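Local coordinates for putative nitrate transport protein (Thermoplasma volcanium, PDB 3MST) that is of unproven function but may be a substrate-binding component in the transport of nitrate or a related small molecule, at residues Lys195-Gly198 with Tyr199-Glu202. Numbering follows the deposited sequence.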
loop_
_atom_site.group_PDB
_atom_site.type_symbol
_atom_site.label_atom_id
_atom_site.label_comp_id
_atom_site.label_asym_id
_atom_site.label_seq_id
_atom_site.Cartn_x
_atom_site.Cartn_y
_atom_site.Cartn_z
ATOM N N LYS A 195 -0.918 17.143 5.151
ATOM C CA LYS A 195 0.213 17.898 5.703
ATOM C C LYS A 195 1.492 17.095 5.866
ATOM O O LYS A 195 2.599 17.553 5.538
ATOM C CB LYS A 195 -0.175 18.545 7.029
ATOM C CG LYS A 195 -1.160 19.706 6.863
ATOM C CD LYS A 195 -1.572 20.309 8.221
ATOM C CE LYS A 195 -2.383 21.577 7.971
ATOM N NZ LYS A 195 -2.839 22.262 9.226
ATOM N N LYS A 196 1.366 15.872 6.383
ATOM C CA LYS A 196 2.536 15.071 6.688
ATOM C C LYS A 196 3.131 14.335 5.463
ATOM O O LYS A 196 4.322 14.070 5.412
ATOM C CB LYS A 196 2.203 14.073 7.808
ATOM C CG LYS A 196 1.929 14.736 9.116
ATOM C CD LYS A 196 1.713 13.706 10.215
ATOM C CE LYS A 196 1.523 14.362 11.573
ATOM N NZ LYS A 196 1.475 13.336 12.675
ATOM N N SER A 197 2.257 14.005 4.513
ATOM C CA SER A 197 2.630 13.138 3.381
ATOM C C SER A 197 3.547 13.817 2.422
ATOM O O SER A 197 4.287 13.132 1.738
ATOM C CB SER A 197 1.414 12.652 2.593
ATOM O OG SER A 197 0.829 13.699 1.858
ATOM N N GLY A 198 3.440 15.144 2.337
ATOM C CA GLY A 198 4.114 15.923 1.319
ATOM C C GLY A 198 3.752 15.425 -0.060
ATOM O O GLY A 198 4.654 15.310 -0.908
ATOM N N TYR A 199 2.482 15.066 -0.302
ATOM C CA TYR A 199 2.184 14.507 -1.610
ATOM C C TYR A 199 0.776 14.750 -2.091
ATOM O O TYR A 199 0.601 14.993 -3.259
ATOM C CB TYR A 199 2.457 13.000 -1.555
ATOM C CG TYR A 199 2.431 12.303 -2.862
ATOM C CD1 TYR A 199 1.229 11.819 -3.387
ATOM C CD2 TYR A 199 3.588 12.132 -3.597
ATOM C CE1 TYR A 199 1.185 11.198 -4.623
ATOM C CE2 TYR A 199 3.565 11.492 -4.825
ATOM C CZ TYR A 199 2.369 11.051 -5.340
ATOM O OH TYR A 199 2.356 10.408 -6.556
ATOM N N TYR A 200 -0.211 14.641 -1.215
ATOM C CA TYR A 200 -1.606 14.763 -1.542
ATOM C C TYR A 200 -2.111 16.094 -1.041
ATOM O O TYR A 200 -1.804 16.498 0.088
ATOM C CB TYR A 200 -2.413 13.679 -0.868
ATOM C CG TYR A 200 -1.971 12.278 -1.168
ATOM C CD1 TYR A 200 -2.450 11.589 -2.282
ATOM C CD2 TYR A 200 -1.078 11.635 -0.360
ATOM C CE1 TYR A 200 -2.001 10.281 -2.558
ATOM C CE2 TYR A 200 -0.648 10.371 -0.617
ATOM C CZ TYR A 200 -1.118 9.674 -1.700
ATOM O OH TYR A 200 -0.733 8.357 -1.979
ATOM N N SER A 201 -2.949 16.731 -1.832
ATOM C CA SER A 201 -3.676 17.888 -1.335
ATOM C C SER A 201 -4.776 17.475 -0.331
ATOM O O SER A 201 -5.253 16.339 -0.318
ATOM C CB SER A 201 -4.297 18.639 -2.507
ATOM O OG SER A 201 -5.414 17.947 -3.056
ATOM N N GLU A 202 -5.198 18.403 0.509
ATOM C CA GLU A 202 -6.294 18.127 1.414
ATOM C C GLU A 202 -7.578 17.797 0.635
ATOM O O GLU A 202 -8.353 16.914 1.029
ATOM C CB GLU A 202 -6.502 19.331 2.337
ATOM C CG GLU A 202 -7.160 19.024 3.646
ATOM C CD GLU A 202 -6.954 20.188 4.666
ATOM O OE1 GLU A 202 -5.790 20.635 4.913
ATOM O OE2 GLU A 202 -7.968 20.633 5.221
#
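The hydroxyl of S197, in or beside the last turn of helix 186-197, reaches forward along the chain and, in one of the two conformers deposited for S197 and G198, meets two successive backbone N-H groups. Y199 N lies 3.0 Å from S197 OG, but its bond is bent to 131° and weak; Y200 N, at 3.4 Å from the same OG, points almost straight at it (170°) in a bond that is weak because it is long. In this conformer a chi1 of 71° places OG between the backbone N and the carbonyl carbon of S197, where it also has weak bonds to the carbonyl oxygens of I193 and S194. A serine suits this buried place, being small and able to serve the last helical turn and the departing chain together. G198 makes the bend: its positive phi is easily adopted without a side chain.

CD1 of Y199 stands 3.5 Å above the plane of the Y200 ring, over its centre, the two planes steeply inclined but short of perpendicular. The edge of the Y200 ring is turned to the serine, with CD2 3.6 Å from S197 OG. Tyrosine suits position 200 because its ring fills a buried place, its side chain touching P29 and E139, while its hydroxyl reaches the carbonyl oxygen of S27; Y199 lays a ring edge over it from the more exposed side and rests on S27.

S201 turns its hydroxyl to V204 N as the N-cap of helix 202-208. The whole is a short turn between two helices, with a positive-phi glycine just after the first and a serine N-cap before the second.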